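PDB 5XU0: membrane-fusion protein from Streptococcus pneumoniae, which probably serves as the membrane fusion subunit of a MacAB-like efflux pump, assembling with other copies into a channel for substrates leaving the cell. Local coordinates for residues G7-K12 against E175-K180; D27-S32 against V153-S158; A42-S47 against M140-T145; L213-D218 against P240-V245. The protein carries 2 engineered substitutions. One frame throughout, in Å; residues are numbered along the deposited sequence.

Contact 1 of 4, residues G7-K12 against E175-K180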
loop_
_atom_site.group_PDB
_atom_site.type_symbol
_atom_site.label_atom_id
_atom_site.label_comp_id
_atom_site.label_asym_id
_atom_site.label_seq_id
_atom_site.Cartn_x
_atom_site.Cartn_y
_atom_site.Cartn_z
ATOM N N GLY B 7 -18.563 9.672 -33.874
ATOM C CA GLY B 7 -18.402 8.554 -32.965
ATOM C C GLY B 7 -17.285 7.659 -33.448
ATOM O O GLY B 7 -16.800 7.780 -34.577
ATOM N N THR B 8 -16.878 6.750 -32.567
ATOM C CA THR B 8 -15.824 5.804 -32.890
ATOM C C THR B 8 -16.350 4.379 -32.798
ATOM O O THR B 8 -17.267 4.079 -32.019
ATOM C CB THR B 8 -14.608 5.976 -31.972
ATOM O OG1 THR B 8 -15.014 5.859 -30.604
ATOM C CG2 THR B 8 -13.970 7.336 -32.188
ATOM N N VAL B 9 -15.762 3.511 -33.622
ATOM C CA VAL B 9 -16.098 2.092 -33.626
ATOM C C VAL B 9 -15.446 1.451 -32.409
ATOM O O VAL B 9 -14.219 1.350 -32.326
ATOM C CB VAL B 9 -15.658 1.404 -34.922
ATOM C CG1 VAL B 9 -16.223 -0.012 -34.987
ATOM C CG2 VAL B 9 -16.109 2.213 -36.121
ATOM N N THR B 10 -16.266 1.038 -31.453
ATOM C CA THR B 10 -15.794 0.353 -30.268
ATOM C C THR B 10 -16.419 -1.031 -30.209
ATOM O O THR B 10 -17.447 -1.305 -30.836
ATOM C CB THR B 10 -16.136 1.131 -28.992
ATOM O OG1 THR B 10 -17.433 0.735 -28.529
ATOM C CG2 THR B 10 -16.141 2.624 -29.262
ATOM N N ALA B 11 -15.783 -1.907 -29.451
ATOM C CA ALA B 11 -16.366 -3.213 -29.225
ATOM C C ALA B 11 -17.332 -3.157 -28.052
ATOM O O ALA B 11 -17.337 -2.212 -27.259
ATOM C CB ALA B 11 -15.286 -4.253 -28.973
ATOM N N LYS B 12 -18.167 -4.188 -27.959
ATOM C CA LYS B 12 -19.169 -4.273 -26.908
ATOM C C LYS B 12 -18.659 -5.050 -25.703
ATOM O O LYS B 12 -18.792 -4.596 -24.562
ATOM C CB LYS B 12 -20.440 -4.923 -27.459
ATOM C CG LYS B 12 -21.482 -5.243 -26.409
ATOM C CD LYS B 12 -22.783 -5.670 -27.058
ATOM C CE LYS B 12 -23.923 -5.660 -26.055
ATOM N NZ LYS B 12 -25.230 -5.934 -26.709
ATOM N N GLU B 175 -16.916 -9.411 -32.779
ATOM C CA GLU B 175 -18.302 -9.454 -33.208
ATOM C C GLU B 175 -19.108 -8.487 -32.346
ATOM O O GLU B 175 -18.595 -7.900 -31.389
ATOM C CB GLU B 175 -18.857 -10.879 -33.124
ATOM C CG GLU B 175 -17.928 -11.954 -33.672
ATOM C CD GLU B 175 -17.183 -12.705 -32.580
ATOM O OE1 GLU B 175 -17.080 -13.947 -32.676
ATOM O OE2 GLU B 175 -16.696 -12.056 -31.627
ATOM N N ASN B 176 -20.384 -8.328 -32.687
ATOM C CA ASN B 176 -21.292 -7.398 -32.012
ATOM C C ASN B 176 -20.623 -6.042 -31.786
ATOM O O ASN B 176 -20.516 -5.546 -30.664
ATOM C CB ASN B 176 -21.798 -7.970 -30.689
ATOM C CG ASN B 176 -22.153 -9.437 -30.781
ATOM O OD1 ASN B 176 -22.336 -9.980 -31.871
ATOM N ND2 ASN B 176 -22.257 -10.091 -29.628
ATOM N N LEU B 177 -20.147 -5.456 -32.881
ATOM C CA LEU B 177 -19.494 -4.159 -32.789
ATOM C C LEU B 177 -20.522 -3.057 -32.558
ATOM O O LEU B 177 -21.708 -3.198 -32.865
ATOM C CB LEU B 177 -18.685 -3.874 -34.054
ATOM C CG LEU B 177 -17.172 -4.035 -33.906
ATOM C CD1 LEU B 177 -16.841 -5.425 -33.411
ATOM C CD2 LEU B 177 -16.466 -3.758 -35.222
ATOM N N GLN B 178 -20.050 -1.948 -31.989
ATOM C CA GLN B 178 -20.885 -0.784 -31.728
ATOM C C GLN B 178 -20.096 0.468 -32.092
ATOM O O GLN B 178 -18.919 0.399 -32.461
ATOM C CB GLN B 178 -21.348 -0.746 -30.262
ATOM C CG GLN B 178 -21.912 -2.066 -29.742
ATOM C CD GLN B 178 -22.553 -1.942 -28.371
ATOM O OE1 GLN B 178 -23.741 -2.218 -28.203
ATOM N NE2 GLN B 178 -21.763 -1.541 -27.382
ATOM N N VAL B 179 -20.750 1.622 -32.004
ATOM C CA VAL B 179 -20.055 2.904 -32.086
ATOM C C VAL B 179 -20.580 3.795 -30.970
ATOM O O VAL B 179 -21.771 3.757 -30.639
ATOM C CB VAL B 179 -20.221 3.592 -33.463
ATOM C CG1 VAL B 179 -19.253 3.039 -34.471
ATOM C CG2 VAL B 179 -21.591 3.396 -33.990
ATOM N N LYS B 180 -19.686 4.589 -30.378
ATOM C CA LYS B 180 -20.090 5.461 -29.284
ATOM C C LYS B 180 -19.530 6.863 -29.454
ATOM O O LYS B 180 -18.590 7.105 -30.217
ATOM C CB LYS B 180 -19.671 4.918 -27.911
ATOM C CG LYS B 180 -19.463 3.417 -27.802
ATOM C CD LYS B 180 -19.079 3.084 -26.372
ATOM C CE LYS B 180 -19.280 1.612 -26.066
ATOM N NZ LYS B 180 -18.911 1.282 -24.667
#
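Val-9 and Val-179 face each other as a non-hydrogen-bonded pair in the closed antiparallel beta-barrel of this membrane fusion protein, where strand 3-10 runs beside the start of strand 178-183. The short strand axes come within 4.5 Å at 145° between their directions. Either side of the valine pair lies a hydrogen-bonded one: Thr-8 and Lys-180 exchange two backbone bonds, as do Thr-10 and Gln-178, with Gln-178 N to Thr-10 O at 2.9 Å. The tight part is the apolar face. With CG1 anti to the backbone N (chi1 -171°), Val-9 brings that methyl to Leu-177 CD2 at 3.8 Å; its CG2 meets Val-179 CG1 at 3.6 Å. Val-258 and Phe-256 also pack on Val-9, and Met-260 on Val-179, so this buried patch joins the seam to strand 257-262 and its approach. The other face, carrying Thr-8, Thr-10, Gln-178 and Lys-180, is looser and polar. There the extended Lys-180 chain crosses the Thr-10 side chain at about a right angle, and its CG lies 3.7 Å from Thr-10 CG2. Beyond the paired strands the chain of Lys-12 is stretched out, its end leading away from segment 175-180. Its inner part lies obliquely across Gln-178, and its amino end reaches toward Asp-244 of strand 239-246; CB approaches Asn-176 O to 3.3 Å. Thr-10 OG1 donates to Ala-11 O at 3.2 Å, from 43° above the plane of that carbonyl.

Contact 2 of 4, residues D27-S32 against V153-S158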
loop_
_atom_site.group_PDB
_atom_site.type_symbol
_atom_site.label_atom_id
_atom_site.label_comp_id
_atom_site.label_asym_id
_atom_site.label_seq_id
_atom_site.Cartn_x
_atom_site.Cartn_y
_atom_site.Cartn_z
ATOM N N ASP B 27 2.272 -19.890 -13.714
ATOM C CA ASP B 27 3.001 -20.915 -14.449
ATOM C C ASP B 27 3.082 -20.545 -15.924
ATOM O O ASP B 27 4.141 -20.137 -16.413
ATOM C CB ASP B 27 2.335 -22.282 -14.281
ATOM C CG ASP B 27 3.147 -23.403 -14.897
ATOM O OD1 ASP B 27 2.601 -24.511 -15.076
ATOM O OD2 ASP B 27 4.337 -23.174 -15.205
ATOM N N GLU B 28 1.966 -20.690 -16.638
ATOM C CA GLU B 28 1.871 -20.319 -18.043
ATOM C C GLU B 28 0.615 -19.487 -18.280
ATOM O O GLU B 28 -0.326 -19.501 -17.483
ATOM C CB GLU B 28 1.830 -21.550 -18.960
ATOM C CG GLU B 28 2.899 -22.591 -18.706
ATOM C CD GLU B 28 2.652 -23.851 -19.510
ATOM O OE1 GLU B 28 2.008 -23.747 -20.576
ATOM O OE2 GLU B 28 3.083 -24.943 -19.077
ATOM N N ILE B 29 0.606 -18.780 -19.412
ATOM C CA ILE B 29 -0.564 -18.026 -19.844
ATOM C C ILE B 29 -1.276 -18.672 -21.039
ATOM O O ILE B 29 -2.411 -18.293 -21.348
ATOM C CB ILE B 29 -0.182 -16.552 -20.130
ATOM C CG1 ILE B 29 0.564 -15.951 -18.940
ATOM C CG2 ILE B 29 -1.373 -15.698 -20.482
ATOM C CD1 ILE B 29 0.738 -14.457 -19.034
ATOM N N LEU B 30 -0.656 -19.649 -21.697
ATOM C CA LEU B 30 -1.323 -20.590 -22.599
ATOM C C LEU B 30 -2.182 -19.936 -23.687
ATOM O O LEU B 30 -2.994 -20.623 -24.318
ATOM C CB LEU B 30 -2.151 -21.615 -21.793
ATOM C CG LEU B 30 -3.327 -21.262 -20.867
ATOM C CD1 LEU B 30 -4.571 -20.875 -21.639
ATOM C CD2 LEU B 30 -3.613 -22.410 -19.910
ATOM N N VAL B 31 -2.034 -18.636 -23.932
ATOM C CA VAL B 31 -2.640 -17.987 -25.093
ATOM C C VAL B 31 -1.633 -17.006 -25.672
ATOM O O VAL B 31 -0.885 -16.356 -24.932
ATOM C CB VAL B 31 -3.965 -17.263 -24.761
ATOM C CG1 VAL B 31 -5.105 -18.263 -24.587
ATOM C CG2 VAL B 31 -3.809 -16.376 -23.535
ATOM N N SER B 32 -1.605 -16.907 -26.998
ATOM C CA SER B 32 -0.769 -15.945 -27.694
ATOM C C SER B 32 -1.647 -14.876 -28.330
ATOM O O SER B 32 -2.782 -15.147 -28.732
ATOM C CB SER B 32 0.089 -16.627 -28.759
ATOM O OG SER B 32 1.023 -17.513 -28.171
ATOM N N VAL B 153 -1.116 -10.065 -24.499
ATOM C CA VAL B 153 -0.628 -10.983 -23.478
ATOM C C VAL B 153 0.672 -10.418 -22.921
ATOM O O VAL B 153 1.437 -9.773 -23.645
ATOM C CB VAL B 153 -0.433 -12.414 -24.031
ATOM C CG1 VAL B 153 -1.629 -12.849 -24.865
ATOM C CG2 VAL B 153 0.853 -12.528 -24.838
ATOM N N ASN B 154 0.915 -10.650 -21.631
ATOM C CA ASN B 154 2.070 -10.056 -20.957
ATOM C C ASN B 154 2.438 -10.942 -19.773
ATOM O O ASN B 154 1.713 -10.974 -18.774
ATOM C CB ASN B 154 1.751 -8.635 -20.508
ATOM C CG ASN B 154 2.944 -7.932 -19.879
ATOM O OD1 ASN B 154 4.045 -8.480 -19.805
ATOM N ND2 ASN B 154 2.727 -6.702 -19.430
ATOM N N SER B 155 3.567 -11.645 -19.880
ATOM C CA SER B 155 4.025 -12.573 -18.853
ATOM C C SER B 155 5.141 -11.982 -17.999
ATOM O O SER B 155 5.926 -12.722 -17.400
ATOM C CB SER B 155 4.501 -13.881 -19.481
ATOM O OG SER B 155 3.522 -14.411 -20.360
ATOM N N ASN B 156 5.235 -10.659 -17.937
ATOM C CA ASN B 156 6.275 -9.994 -17.157
ATOM C C ASN B 156 5.589 -9.094 -16.135
ATOM O O ASN B 156 5.269 -7.935 -16.412
ATOM C CB ASN B 156 7.230 -9.228 -18.058
ATOM C CG ASN B 156 8.232 -10.142 -18.739
ATOM O OD1 ASN B 156 8.717 -11.105 -18.139
ATOM N ND2 ASN B 156 8.540 -9.851 -19.999
ATOM N N VAL B 157 5.357 -9.653 -14.949
ATOM C CA VAL B 157 4.700 -8.961 -13.852
ATOM C C VAL B 157 5.592 -9.051 -12.624
ATOM O O VAL B 157 6.512 -9.869 -12.552
ATOM C CB VAL B 157 3.309 -9.552 -13.541
ATOM C CG1 VAL B 157 2.436 -9.543 -14.784
ATOM C CG2 VAL B 157 3.449 -10.968 -12.989
ATOM N N SER B 158 5.309 -8.189 -11.655
ATOM C CA SER B 158 5.882 -8.281 -10.323
ATOM C C SER B 158 4.816 -8.771 -9.352
ATOM O O SER B 158 3.614 -8.684 -9.620
ATOM C CB SER B 158 6.440 -6.926 -9.867
ATOM O OG SER B 158 5.502 -6.227 -9.069
#
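Asn-154, whose backbone O touches Ile-29 CD1 at 3.6 Å, receives on its side-chain OD1 the backbone N of Asn-156 at 3.1 Å, and this bond closes an Asx turn. The N-H points at OD1 with an angle of 152°, from well above the plane of the amide carbonyl. CG of Asn-154 stands anti to the backbone N (chi1 -176°), and its CB points away from segment 27-32. The turn carries the chain out of strand 148-153 and presents its next residue, Ser-155, to the opposite segment. No hydrogen bond joins the two segments; Ile-29 and Val-153 carry the contact. The Ile-29 chain is extended past CG1 (chi2 -169°), and the terminal CD1 meets both the Asn-154 carbonyl and the side chain of Ser-155, 3.8 Å from Ser-155 CB. A second patch is made by Val-153, whose CG1 lies 3.6 Å from Val-31 O and 4.0 Å from Ser-32 C. The two valine side chains merely graze, Val-31 CG2 to Val-153 CG1 being 4.4 Å. Segment 27-32 leaves its strand at a classic beta bulge, Asp-27 and Glu-28 both facing Lys-45, and Ser-32 N is bonded to Asp-35 OD2. Asn-156 and Ser-158 pack on Tyr-16 and Tyr-18 of the second subunit. In this barrel-sandwich hybrid domain, Ile-29 links the small sheet of strand 26-28 to the other sheet, where it packs on Met-168 and Val-169 of strand 167-172.

Contact 3 of 4, residues A42-S47 against M140-T145. Engineered in segment 140-145: Met-140 (natural residue Thr).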
loop_
_atom_site.group_PDB
_atom_site.type_symbol
_atom_site.label_atom_id
_atom_site.label_comp_id
_atom_site.label_asym_id
_atom_site.label_seq_id
_atom_site.Cartn_x
_atom_site.Cartn_y
_atom_site.Cartn_z
ATOM N N ALA B 42 -9.825 -21.576 -20.736
ATOM C CA ALA B 42 -8.818 -21.054 -19.824
ATOM C C ALA B 42 -7.882 -20.100 -20.556
ATOM O O ALA B 42 -7.621 -20.252 -21.752
ATOM C CB ALA B 42 -8.022 -22.201 -19.201
ATOM N N LEU B 43 -7.383 -19.092 -19.828
ATOM C CA LEU B 43 -6.409 -18.158 -20.386
ATOM C C LEU B 43 -5.212 -17.886 -19.492
ATOM O O LEU B 43 -4.263 -17.258 -19.963
ATOM C CB LEU B 43 -7.047 -16.803 -20.727
ATOM C CG LEU B 43 -8.363 -16.733 -21.483
ATOM C CD1 LEU B 43 -9.457 -16.752 -20.468
ATOM C CD2 LEU B 43 -8.423 -15.481 -22.336
ATOM N N VAL B 44 -5.239 -18.280 -18.223
ATOM C CA VAL B 44 -4.046 -18.264 -17.380
ATOM C C VAL B 44 -4.159 -19.426 -16.406
ATOM O O VAL B 44 -5.253 -19.748 -15.930
ATOM C CB VAL B 44 -3.850 -16.934 -16.605
ATOM C CG1 VAL B 44 -3.395 -15.788 -17.509
ATOM C CG2 VAL B 44 -5.098 -16.553 -15.874
ATOM N N LYS B 45 -3.025 -20.054 -16.111
ATOM C CA LYS B 45 -2.949 -21.115 -15.116
ATOM C C LYS B 45 -1.881 -20.744 -14.100
ATOM O O LYS B 45 -0.701 -20.629 -14.450
ATOM C CB LYS B 45 -2.638 -22.467 -15.761
ATOM C CG LYS B 45 -2.022 -23.490 -14.808
ATOM C CD LYS B 45 -3.072 -24.435 -14.240
ATOM C CE LYS B 45 -2.452 -25.423 -13.266
ATOM N NZ LYS B 45 -1.118 -25.891 -13.735
ATOM N N TYR B 46 -2.300 -20.531 -12.857
ATOM C CA TYR B 46 -1.360 -20.415 -11.758
ATOM C C TYR B 46 -0.906 -21.807 -11.317
ATOM O O TYR B 46 -1.549 -22.818 -11.611
ATOM C CB TYR B 46 -1.989 -19.669 -10.580
ATOM C CG TYR B 46 -2.353 -18.219 -10.836
ATOM C CD1 TYR B 46 -1.463 -17.194 -10.534
ATOM C CD2 TYR B 46 -3.597 -17.873 -11.348
ATOM C CE1 TYR B 46 -1.797 -15.865 -10.754
ATOM C CE2 TYR B 46 -3.940 -16.549 -11.570
ATOM C CZ TYR B 46 -3.036 -15.550 -11.271
ATOM O OH TYR B 46 -3.375 -14.233 -11.491
ATOM N N SER B 47 0.219 -21.854 -10.604
ATOM C CA SER B 47 0.765 -23.127 -10.143
ATOM C C SER B 47 -0.112 -23.702 -9.039
ATOM O O SER B 47 -0.201 -23.129 -7.949
ATOM C CB SER B 47 2.196 -22.948 -9.647
ATOM O OG SER B 47 2.581 -24.038 -8.826
HETATM N N MSE B 140 -7.484 -21.572 -9.921
HETATM C CA MSE B 140 -6.104 -21.430 -10.366
HETATM C C MSE B 140 -6.043 -21.423 -11.886
HETATM O O MSE B 140 -4.965 -21.399 -12.481
HETATM C CB MSE B 140 -5.241 -22.556 -9.798
HETATM C CG MSE B 140 -5.314 -22.662 -8.286
HETATM SE SE MSE B 140 -4.609 -21.075 -7.415
HETATM C CE MSE B 140 -2.733 -21.483 -7.654
ATOM N N THR B 141 -7.220 -21.460 -12.506
ATOM C CA THR B 141 -7.371 -21.334 -13.952
ATOM C C THR B 141 -8.471 -20.312 -14.204
ATOM O O THR B 141 -9.640 -20.573 -13.909
ATOM C CB THR B 141 -7.722 -22.674 -14.609
ATOM O OG1 THR B 141 -8.889 -23.228 -13.983
ATOM C CG2 THR B 141 -6.567 -23.661 -14.494
ATOM N N VAL B 142 -8.104 -19.158 -14.734
ATOM C CA VAL B 142 -9.075 -18.120 -15.055
ATOM C C VAL B 142 -9.608 -18.365 -16.460
ATOM O O VAL B 142 -8.848 -18.665 -17.389
ATOM C CB VAL B 142 -8.447 -16.721 -14.912
ATOM C CG1 VAL B 142 -9.519 -15.653 -14.914
ATOM C CG2 VAL B 142 -7.653 -16.646 -13.611
ATOM N N LEU B 143 -10.925 -18.247 -16.610
ATOM C CA LEU B 143 -11.619 -18.575 -17.846
ATOM C C LEU B 143 -12.162 -17.316 -18.510
ATOM O O LEU B 143 -12.331 -16.271 -17.876
ATOM C CB LEU B 143 -12.764 -19.558 -17.580
ATOM C CG LEU B 143 -12.441 -20.735 -16.660
ATOM C CD1 LEU B 143 -13.682 -21.578 -16.435
ATOM C CD2 LEU B 143 -11.313 -21.575 -17.238
ATOM N N SER B 144 -12.438 -17.431 -19.807
ATOM C CA SER B 144 -12.897 -16.295 -20.593
ATOM C C SER B 144 -14.398 -16.112 -20.423
ATOM O O SER B 144 -15.145 -17.080 -20.297
ATOM C CB SER B 144 -12.559 -16.491 -22.071
ATOM O OG SER B 144 -13.404 -15.708 -22.898
ATOM N N THR B 145 -14.838 -14.858 -20.417
ATOM C CA THR B 145 -16.241 -14.533 -20.206
ATOM C C THR B 145 -17.006 -14.323 -21.505
ATOM O O THR B 145 -18.181 -13.947 -21.461
ATOM C CB THR B 145 -16.377 -13.294 -19.324
ATOM O OG1 THR B 145 -15.349 -12.356 -19.643
ATOM C CG2 THR B 145 -16.275 -13.671 -17.856
#
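Val-142 keeps CG1 anti to its backbone N (chi1 -166°), so that CG2 lies beside that N, and Val-44 sets CG1 anti to its carbonyl carbon (chi1 -73°), leaving CG2 between N and carbonyl carbon. The two side chains lie side by side, pointing the same way, with their CG2 methyls 3.4 Å apart. They sit on adjacent antiparallel strands of the barrel-sandwich hybrid domain, where the chain enters and leaves the long helical hairpin. Helix 49-77 follows strand 42-46, and helix 109-138 precedes strand 141-143. Two backbone bonds hold the ends of the pairing: Leu-43 N to Val-142 O at 2.9 Å and Tyr-46 N to Met-140 O at 2.8 Å. The engineered Met-140, a selenomethionine, bends twice along its chain, and its CE meets Tyr-46 CB at 3.5 Å. The Tyr-46 ring turns an edge to this segment: Val-142 CG2 stands near the ring plane, 4.2 Å from CE2, while Met-168 touches the tyrosine from the neighbouring sheet. Leu-43 extends CD1 to Ser-144 CB at 3.5 Å and also packs on Val-169 and Ile-171. Lys-45 and Thr-141 lie on the other face, with Ala-42 and Leu-143; Thr-141 OG1 bonds back to Asp-138 O at the hairpin's end. Here Lys-45, bent in its chain, crosses Thr-141 so that CD lies 3.6 Å from Thr-141 CG2.

Contact 4 of 4, residues L213-D218 against P240-V245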
loop_
_atom_site.group_PDB
_atom_site.type_symbol
_atom_site.label_atom_id
_atom_site.label_comp_id
_atom_site.label_asym_id
_atom_site.label_seq_id
_atom_site.Cartn_x
_atom_site.Cartn_y
_atom_site.Cartn_z
ATOM N N LEU B 213 -29.949 3.479 -32.529
ATOM C CA LEU B 213 -29.673 4.136 -31.252
ATOM C C LEU B 213 -30.156 3.248 -30.111
ATOM O O LEU B 213 -31.361 3.022 -29.961
ATOM C CB LEU B 213 -30.360 5.498 -31.205
ATOM C CG LEU B 213 -29.525 6.776 -31.157
ATOM C CD1 LEU B 213 -30.437 7.956 -30.906
ATOM C CD2 LEU B 213 -28.461 6.708 -30.077
ATOM N N SER B 214 -29.225 2.753 -29.292
ATOM C CA SER B 214 -29.582 1.841 -28.216
ATOM C C SER B 214 -29.392 2.408 -26.817
ATOM O O SER B 214 -30.060 1.936 -25.892
ATOM C CB SER B 214 -28.783 0.535 -28.328
ATOM O OG SER B 214 -27.461 0.703 -27.848
ATOM N N TYR B 215 -28.509 3.390 -26.623
ATOM C CA TYR B 215 -28.356 3.932 -25.276
ATOM C C TYR B 215 -28.024 5.419 -25.320
ATOM O O TYR B 215 -27.059 5.829 -25.975
ATOM C CB TYR B 215 -27.288 3.153 -24.500
ATOM C CG TYR B 215 -26.762 3.843 -23.260
ATOM C CD1 TYR B 215 -25.435 4.236 -23.179
ATOM C CD2 TYR B 215 -27.589 4.092 -22.168
ATOM C CE1 TYR B 215 -24.940 4.861 -22.050
ATOM C CE2 TYR B 215 -27.101 4.720 -21.030
ATOM C CZ TYR B 215 -25.774 5.102 -20.980
ATOM O OH TYR B 215 -25.274 5.726 -19.858
ATOM N N ILE B 216 -28.835 6.208 -24.610
ATOM C CA ILE B 216 -28.664 7.651 -24.463
ATOM C C ILE B 216 -28.645 7.961 -22.971
ATOM O O ILE B 216 -29.629 7.695 -22.270
ATOM C CB ILE B 216 -29.787 8.443 -25.156
ATOM C CG1 ILE B 216 -29.673 8.335 -26.677
ATOM C CG2 ILE B 216 -29.763 9.898 -24.714
ATOM C CD1 ILE B 216 -30.927 8.776 -27.401
ATOM N N SER B 217 -27.545 8.535 -22.492
ATOM C CA SER B 217 -27.348 8.716 -21.059
ATOM C C SER B 217 -28.033 9.986 -20.567
ATOM O O SER B 217 -27.767 11.084 -21.071
ATOM C CB SER B 217 -25.861 8.762 -20.723
ATOM O OG SER B 217 -25.666 8.901 -19.325
ATOM N N ASP B 218 -28.911 9.827 -19.574
ATOM C CA ASP B 218 -29.451 10.946 -18.808
ATOM C C ASP B 218 -28.378 11.704 -18.045
ATOM O O ASP B 218 -28.598 12.868 -17.693
ATOM C CB ASP B 218 -30.501 10.451 -17.808
ATOM C CG ASP B 218 -31.914 10.590 -18.322
ATOM O OD1 ASP B 218 -32.100 10.777 -19.545
ATOM O OD2 ASP B 218 -32.845 10.507 -17.492
ATOM N N PRO B 240 -23.010 10.708 -22.990
ATOM C CA PRO B 240 -22.579 9.612 -23.868
ATOM C C PRO B 240 -23.751 8.867 -24.493
ATOM O O PRO B 240 -24.791 8.656 -23.866
ATOM C CB PRO B 240 -21.783 8.702 -22.924
ATOM C CG PRO B 240 -22.365 8.958 -21.582
ATOM C CD PRO B 240 -22.786 10.403 -21.565
ATOM N N TYR B 241 -23.566 8.472 -25.755
ATOM C CA TYR B 241 -24.512 7.650 -26.500
ATOM C C TYR B 241 -23.763 6.477 -27.116
ATOM O O TYR B 241 -22.567 6.576 -27.436
ATOM C CB TYR B 241 -25.202 8.428 -27.629
ATOM C CG TYR B 241 -24.328 8.506 -28.858
ATOM C CD1 TYR B 241 -23.338 9.460 -28.947
ATOM C CD2 TYR B 241 -24.473 7.616 -29.917
ATOM C CE1 TYR B 241 -22.517 9.544 -30.042
ATOM C CE2 TYR B 241 -23.643 7.689 -31.025
ATOM C CZ TYR B 241 -22.664 8.659 -31.079
ATOM O OH TYR B 241 -21.834 8.760 -32.170
ATOM N N THR B 242 -24.479 5.368 -27.301
ATOM C CA THR B 242 -23.929 4.204 -27.984
ATOM C C THR B 242 -25.003 3.632 -28.899
ATOM O O THR B 242 -26.166 3.494 -28.491
ATOM C CB THR B 242 -23.475 3.085 -27.010
ATOM O OG1 THR B 242 -24.635 2.444 -26.479
ATOM C CG2 THR B 242 -22.711 3.622 -25.824
ATOM N N ILE B 243 -24.613 3.298 -30.133
ATOM C CA ILE B 243 -25.512 2.627 -31.064
ATOM C C ILE B 243 -24.893 1.297 -31.481
ATOM O O ILE B 243 -23.665 1.153 -31.591
ATOM C CB ILE B 243 -25.851 3.484 -32.312
ATOM C CG1 ILE B 243 -24.784 3.325 -33.394
ATOM C CG2 ILE B 243 -26.028 4.947 -31.954
ATOM C CD1 ILE B 243 -24.961 4.239 -34.581
ATOM N N ASP B 244 -25.772 0.316 -31.703
ATOM C CA ASP B 244 -25.401 -1.023 -32.145
ATOM C C ASP B 244 -25.497 -1.084 -33.664
ATOM O O ASP B 244 -26.548 -0.768 -34.235
ATOM C CB ASP B 244 -26.314 -2.080 -31.521
ATOM C CG ASP B 244 -26.446 -1.930 -30.018
ATOM O OD1 ASP B 244 -26.425 -2.958 -29.305
ATOM O OD2 ASP B 244 -26.561 -0.782 -29.551
ATOM N N VAL B 245 -24.407 -1.497 -34.315
ATOM C CA VAL B 245 -24.414 -1.598 -35.769
ATOM C C VAL B 245 -25.295 -2.763 -36.193
ATOM O O VAL B 245 -25.386 -3.789 -35.504
ATOM C CB VAL B 245 -22.986 -1.743 -36.322
ATOM C CG1 VAL B 245 -22.056 -0.765 -35.638
ATOM C CG2 VAL B 245 -22.478 -3.168 -36.164
#
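Ser-214 and Tyr-215 both turn their backbone N-H groups to Thr-242 O, a classic beta bulge in the antiparallel pairing of strands 207-216 and 239-246, whose short axes lie 4.7 Å apart at 162°. This is a seam of the same six-stranded beta-barrel that holds strand 3-10. Thr-242 O is gripped twice, by Tyr-215 N at 3.0 Å and by Ser-214 N at 3.2 Å, and past the bulge Thr-242 N returns a bond to Tyr-215 O. The extra residue shifts the register by one. On the buried face, Leu-213 CD2 meets Ile-243 CG2 at 3.5 Å and Tyr-241 CD2 at 4.1 Å, the leucine crossing the tyrosine side chain at about a right angle. Ile-243 CG2 itself lies in the plane of the Tyr-241 ring, at its edge. Met-260 packs on both Tyr-241 and Ile-243, and Tyr-241 OH bonds to Ser-6 O, tying in strand 3-10. The other face is partly exposed. Tyr-215 extends CG anti to its backbone N (chi1 163°), and the ring takes Thr-242 OG1 at its edge, in plane, with Thr-242 CG2 3.8 Å from CD1. Across one face of that ring, set off toward the rim, stands Ser-217 N. Tyr-215 also packs on Val-33 of the third subunit, and Asp-218 makes a salt bridge to Lys-253 of that subunit. The pairing finishes at Pro-240, whose CG rests 3.6 Å from Ser-217 CB and whose O accepts from Ser-217 N at 3.1 Å.

In the fold
From the N terminus the chain runs first along the barrel, and contact 1 closes the longest loop, returning at 175-180 after the whole barrel-sandwich hybrid domain and the helical hairpin. Contact 2 is nested in that loop, and contact 3 is nested inside contact 2, closing round the two long helices. Contacts 2 and 3 have centres about 11 Å apart and share a sheet through neighbouring strands 26-28 and 42-46. Contact 4 follows in series as a local pairing, but returns to the barrel: strands 178-183 and 239-246 are neighbours, so it touches contact 1. Its centre lies about 35 Å from that of contact 2.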